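Local coordinates for uncharacterized ACR, COG1565 superfamily (Burkholderia thailandensis, PDB 4F3N), which is of unconfirmed function but has a class I S-adenosylmethionine-dependent methyltransferase fold and may act as a protein-arginine methyltransferase, at residues F121-A126 against T373-E378; R365-A370 against Q395-E400. All coordinates share one frame; numbering follows the deposited sequence.

Contact 1: residues F121-A126 against T373-E378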
loop_
_atom_site.group_PDB
_atom_site.type_symbol
_atom_site.label_atom_id
_atom_site.label_comp_id
_atom_site.label_asym_id
_atom_site.label_seq_id
_atom_site.Cartn_x
_atom_site.Cartn_y
_atom_site.Cartn_z
ATOM N N PHE A 121 8.731 14.354 0.835
ATOM C CA PHE A 121 7.937 13.416 1.605
ATOM C C PHE A 121 8.760 12.754 2.693
ATOM O O PHE A 121 8.386 12.791 3.880
ATOM C CB PHE A 121 7.250 12.390 0.697
ATOM C CG PHE A 121 6.428 11.400 1.450
ATOM C CD1 PHE A 121 5.104 11.674 1.774
ATOM C CD2 PHE A 121 6.963 10.170 1.807
ATOM C CE1 PHE A 121 4.330 10.755 2.470
ATOM C CE2 PHE A 121 6.211 9.226 2.517
ATOM C CZ PHE A 121 4.882 9.511 2.842
ATOM N N ALA A 122 9.919 12.207 2.316
ATOM C CA ALA A 122 10.773 11.532 3.289
ATOM C C ALA A 122 11.316 12.507 4.352
ATOM O O ALA A 122 11.428 12.163 5.535
ATOM C CB ALA A 122 11.933 10.844 2.569
ATOM N N GLN A 123 11.700 13.712 3.934
ATOM C CA GLN A 123 12.168 14.709 4.880
ATOM C C GLN A 123 11.135 14.995 5.971
ATOM O O GLN A 123 11.469 15.178 7.119
ATOM C CB GLN A 123 12.513 16.010 4.177
ATOM C CG GLN A 123 13.769 15.961 3.341
ATOM C CD GLN A 123 14.054 17.356 2.816
ATOM O OE1 GLN A 123 13.333 17.870 1.959
ATOM N NE2 GLN A 123 15.016 18.022 3.431
ATOM N N THR A 124 9.875 15.068 5.569
ATOM C CA THR A 124 8.809 15.334 6.496
ATOM C C THR A 124 8.502 14.129 7.341
ATOM O O THR A 124 8.343 14.265 8.547
ATOM C CB THR A 124 7.550 15.810 5.746
ATOM O OG1 THR A 124 7.914 16.946 4.946
ATOM C CG2 THR A 124 6.414 16.201 6.759
ATOM N N LEU A 125 8.386 12.957 6.717
ATOM C CA LEU A 125 8.100 11.706 7.470
ATOM C C LEU A 125 9.156 11.422 8.537
ATOM O O LEU A 125 8.859 10.827 9.543
ATOM C CB LEU A 125 7.995 10.518 6.516
ATOM C CG LEU A 125 7.746 9.115 7.041
ATOM C CD1 LEU A 125 6.411 9.080 7.779
ATOM C CD2 LEU A 125 7.781 8.101 5.858
ATOM N N ALA A 126 10.406 11.813 8.255
ATOM C CA ALA A 126 11.519 11.623 9.185
ATOM C C ALA A 126 11.210 12.195 10.563
ATOM O O ALA A 126 11.657 11.676 11.599
ATOM C CB ALA A 126 12.835 12.190 8.592
ATOM N N THR A 373 5.389 22.494 5.654
ATOM C CA THR A 373 5.468 23.874 5.192
ATOM C C THR A 373 6.730 24.513 5.728
ATOM O O THR A 373 7.282 25.410 5.088
ATOM C CB THR A 373 4.231 24.710 5.528
ATOM O OG1 THR A 373 4.044 24.784 6.933
ATOM C CG2 THR A 373 2.975 24.089 4.881
ATOM N N ASP A 374 7.198 24.021 6.858
ATOM C CA ASP A 374 8.469 24.522 7.440
ATOM C C ASP A 374 9.627 24.072 6.570
ATOM O O ASP A 374 10.544 24.846 6.277
ATOM C CB ASP A 374 8.673 24.042 8.882
ATOM C CG ASP A 374 7.606 24.534 9.838
ATOM O OD1 ASP A 374 6.923 25.552 9.560
ATOM O OD2 ASP A 374 7.440 23.879 10.902
ATOM N N VAL A 375 9.548 22.819 6.117
ATOM C CA VAL A 375 10.517 22.282 5.189
ATOM C C VAL A 375 10.526 23.153 3.937
ATOM O O VAL A 375 11.569 23.607 3.506
ATOM C CB VAL A 375 10.192 20.815 4.815
ATOM C CG1 VAL A 375 11.164 20.289 3.756
ATOM C CG2 VAL A 375 10.220 19.937 6.065
ATOM N N LEU A 376 9.359 23.387 3.348
ATOM C CA LEU A 376 9.287 24.288 2.166
ATOM C C LEU A 376 9.890 25.650 2.457
ATOM O O LEU A 376 10.595 26.216 1.606
ATOM C CB LEU A 376 7.825 24.462 1.681
ATOM C CG LEU A 376 7.538 25.301 0.434
ATOM C CD1 LEU A 376 8.288 24.770 -0.776
ATOM C CD2 LEU A 376 6.028 25.312 0.197
ATOM N N ALA A 377 9.630 26.179 3.647
ATOM C CA ALA A 377 10.058 27.554 3.999
ATOM C C ALA A 377 11.578 27.711 4.167
ATOM O O ALA A 377 12.047 28.829 4.376
ATOM C CB ALA A 377 9.345 28.030 5.270
ATOM N N GLU A 378 12.327 26.610 4.118
ATOM C CA GLU A 378 13.803 26.646 4.104
ATOM C C GLU A 378 14.334 27.128 2.746
ATOM O O GLU A 378 15.480 27.586 2.642
ATOM C CB GLU A 378 14.378 25.251 4.391
ATOM C CG GLU A 378 14.103 24.714 5.794
ATOM C CD GLU A 378 14.462 23.239 5.960
ATOM O OE1 GLU A 378 15.294 22.721 5.183
ATOM O OE2 GLU A 378 13.919 22.579 6.882
#
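Val375, on the short helix 372-376, packs as a knob into a hole on helix 118-136. The four residues whose side chains it touches are Leu120, Gln123, Thr124 and Arg127, which follow the i, i+3, i+4, i+7 spacing of one helix face. Within the two segments, the CA atoms of Thr124 and Val375 come closest, at 7.3 Å, and the side chain of Val375 leaves the backbone toward helix 118-136. The two valine methyls divide the hole between them. CG1, anti to the backbone N (chi1 176°), lies 3.7 Å from Gln123 OE1, whereas CG2 rests 3.9 Å from Thr124 OG1. Both are van der Waals contacts of a methyl with an oxygen, and no hydrogen bond joins the two segments.

In the fold, helix 118-136 leads into strand 140-144, the first strand of the methyltransferase sheet in chain order. Helix 372-376 belongs to the helical connection between strands 356-362 and 407-414. The contact therefore ties the start of the mixed sheet's wiring to its end, 247 residues further on, and the sheet order 3-2-1-4-5-7-6 is that of class I methyltransferases.

Thr124 OG1 is hydrogen-bonded to Leu120 O, one turn earlier in its own helix, which fixes the hydroxyl beside the valine; with OG1 beside the backbone N (chi1 -55°), CG2 lies anti to that N, toward Leu367 of helix 363-369. The side chain of Gln123, extended beyond CG (chi2 -175°), brings its amide to Val375, with OE1, not NE2, the nearer amide atom to CG1. Close by, Glu378 OE2 makes a long, weak ion pair with Arg127 NH2.

Contact 2: residues R365-A370 against Q395-E400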
loop_
_atom_site.group_PDB
_atom_site.type_symbol
_atom_site.label_atom_id
_atom_site.label_comp_id
_atom_site.label_asym_id
_atom_site.label_seq_id
_atom_site.Cartn_x
_atom_site.Cartn_y
_atom_site.Cartn_z
ATOM N N ARG A 365 -3.103 16.343 6.628
ATOM C CA ARG A 365 -3.068 16.747 8.018
ATOM C C ARG A 365 -1.796 16.206 8.662
ATOM O O ARG A 365 -1.146 16.902 9.420
ATOM C CB ARG A 365 -4.296 16.196 8.711
ATOM C CG ARG A 365 -4.455 16.572 10.154
ATOM C CD ARG A 365 -4.812 18.028 10.291
ATOM N NE ARG A 365 -3.641 18.853 10.352
ATOM C CZ ARG A 365 -3.673 20.159 10.586
ATOM N NH1 ARG A 365 -2.535 20.835 10.619
ATOM N NH2 ARG A 365 -4.847 20.792 10.755
ATOM N N PHE A 366 -1.407 14.976 8.328
ATOM C CA PHE A 366 -0.206 14.355 8.901
ATOM C C PHE A 366 1.050 15.166 8.504
ATOM O O PHE A 366 1.876 15.516 9.355
ATOM C CB PHE A 366 -0.116 12.907 8.406
ATOM C CG PHE A 366 1.091 12.139 8.895
ATOM C CD1 PHE A 366 1.040 11.403 10.087
ATOM C CD2 PHE A 366 2.244 12.104 8.142
ATOM C CE1 PHE A 366 2.132 10.629 10.497
ATOM C CE2 PHE A 366 3.318 11.344 8.560
ATOM C CZ PHE A 366 3.261 10.602 9.734
ATOM N N LEU A 367 1.148 15.480 7.209
ATOM C CA LEU A 367 2.313 16.196 6.659
ATOM C C LEU A 367 2.344 17.639 7.167
ATOM O O LEU A 367 3.416 18.153 7.513
ATOM C CB LEU A 367 2.352 16.141 5.138
ATOM C CG LEU A 367 2.632 14.777 4.512
ATOM C CD1 LEU A 367 2.649 14.819 2.980
ATOM C CD2 LEU A 367 3.976 14.200 5.016
ATOM N N LEU A 368 1.202 18.290 7.208
ATOM C CA LEU A 368 1.141 19.618 7.814
ATOM C C LEU A 368 1.610 19.607 9.295
ATOM O O LEU A 368 2.426 20.438 9.711
ATOM C CB LEU A 368 -0.272 20.175 7.734
ATOM C CG LEU A 368 -0.657 20.665 6.353
ATOM C CD1 LEU A 368 -2.188 20.863 6.335
ATOM C CD2 LEU A 368 0.109 21.944 6.008
ATOM N N ASN A 369 1.048 18.692 10.073
ATOM C CA ASN A 369 1.418 18.539 11.480
ATOM C C ASN A 369 2.896 18.267 11.695
ATOM O O ASN A 369 3.521 18.797 12.651
ATOM C CB ASN A 369 0.579 17.448 12.108
ATOM C CG ASN A 369 -0.871 17.844 12.356
ATOM O OD1 ASN A 369 -1.255 19.037 12.273
ATOM N ND2 ASN A 369 -1.710 16.845 12.694
ATOM N N ALA A 370 3.467 17.507 10.775
ATOM C CA ALA A 370 4.847 17.088 10.805
ATOM C C ALA A 370 5.795 18.169 10.283
ATOM O O ALA A 370 7.030 18.024 10.373
ATOM C CB ALA A 370 4.994 15.785 10.000
ATOM N N GLN A 395 2.192 20.944 -2.786
ATOM C CA GLN A 395 0.780 21.018 -3.115
ATOM C C GLN A 395 0.238 19.682 -3.578
ATOM O O GLN A 395 -0.884 19.316 -3.235
ATOM C CB GLN A 395 0.526 22.111 -4.176
ATOM C CG GLN A 395 -0.931 22.257 -4.540
ATOM C CD GLN A 395 -1.155 23.421 -5.470
ATOM O OE1 GLN A 395 -0.573 23.456 -6.565
ATOM N NE2 GLN A 395 -2.005 24.369 -5.065
ATOM N N LYS A 396 0.997 18.939 -4.378
ATOM C CA LYS A 396 0.554 17.609 -4.795
ATOM C C LYS A 396 0.364 16.695 -3.576
ATOM O O LYS A 396 -0.578 15.883 -3.525
ATOM C CB LYS A 396 1.583 16.994 -5.740
ATOM N N LEU A 397 1.283 16.818 -2.621
ATOM C CA LEU A 397 1.222 15.970 -1.417
ATOM C C LEU A 397 0.044 16.290 -0.489
ATOM O O LEU A 397 -0.459 15.389 0.181
ATOM C CB LEU A 397 2.515 16.046 -0.628
ATOM C CG LEU A 397 3.730 15.371 -1.254
ATOM C CD1 LEU A 397 4.999 15.655 -0.498
ATOM C CD2 LEU A 397 3.534 13.859 -1.377
ATOM N N ILE A 398 -0.382 17.556 -0.438
ATOM C CA ILE A 398 -1.309 17.996 0.601
ATOM C C ILE A 398 -2.636 18.538 0.078
ATOM O O ILE A 398 -3.614 18.587 0.836
ATOM C CB ILE A 398 -0.671 19.004 1.641
ATOM C CG1 ILE A 398 -0.487 20.413 1.052
ATOM C CG2 ILE A 398 0.671 18.427 2.164
ATOM C CD1 ILE A 398 0.056 21.449 2.055
ATOM N N SER A 399 -2.713 18.880 -1.207
ATOM C CA SER A 399 -3.964 19.384 -1.742
ATOM C C SER A 399 -5.098 18.342 -1.709
ATOM O O SER A 399 -4.909 17.185 -2.042
ATOM C CB SER A 399 -3.783 19.952 -3.171
ATOM O OG SER A 399 -5.065 20.230 -3.709
ATOM N N GLU A 400 -6.298 18.791 -1.341
ATOM C CA GLU A 400 -7.510 17.967 -1.368
ATOM C C GLU A 400 -7.766 17.452 -2.791
ATOM O O GLU A 400 -8.337 16.368 -2.965
ATOM C CB GLU A 400 -8.739 18.784 -0.907
ATOM C CG GLU A 400 -10.044 18.019 -0.916
ATOM C CD GLU A 400 -11.259 18.905 -0.695
ATOM O OE1 GLU A 400 -11.284 20.057 -1.159
ATOM O OE2 GLU A 400 -12.206 18.419 -0.062
#
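Leu367, Leu368, Leu397 and Ile398 join the C-terminal turns of helices 363-369 and 384-398, two of the helices that link strands 356-362 and 407-414 of the methyltransferase sheet. The nearest CA atoms across the pair are those of Leu367 and Ile398, 7.3 Å apart, and the side chains of Leu367, Leu397 and Ile398 all leave their backbones toward the opposing segment.

All contacts between the segments are apolar. Leu367 is the central piece: its CD1 lies 3.8 Å from Leu397 CB, with the two side chains crossing at about a right angle, and the same methyl is 4.2 Å from Ile398 CG2. That isoleucine branch also approaches Leu367 CB, at 4.1 Å, so it is set against both the base and the end of the leucine. Ile372, of helix 372-376, touches both Leu367 and Leu397. The side chain of Leu397 is about 8 Å from that of Asn214, a residue seen to bind S-adenosyl-L-homocysteine.

Hydrogen bonds work around this patch, not through it. Leu397 O accepts one from Gln363 NE2, which bridges the same two helices by another route. Asn369 ND2 donates to the backbone oxygens of Ala422 and Arg425, attaching the end of helix 363-369 to the C-terminal region, where Phe366 also meets Phe423 edge-to-face. Helix 384-398 stops just here: Ser399 leaves helical geometry with psi 139°, and its OG bonds to Ala401 N.

At the outer edge, Ile398 has chi1 75°, placing CG1 between its backbone N and carbonyl carbon. CG1 then carries CD1 across to Leu368, where CD1 ends 4.0 Å from Leu368 CD2.

Contacts 1 and 2 lie with centres 10 Å apart on the same side of the chain's centre, and their segments alternate along the sequence: 121-126, 365-370, 373-378, 395-400. Three consecutive helices, 363-369, 372-376 and 384-398, each touch helix 118-136, the last through Leu397 on Phe121. The two contacts meet directly: Thr124 CG2 lies 3.6 Å from both Ala370 CB and Leu367 CD2, Leu125 CD1 is 3.9 Å from Phe366 CE2, and Thr373 CG2 is 3.8 Å from Leu368 CD2. Packing is thus continuous between them, joining the helix before the sheet's first strand to the helical connection between its last two in chain order, 356-362 and 407-414, which are antiparallel neighbours.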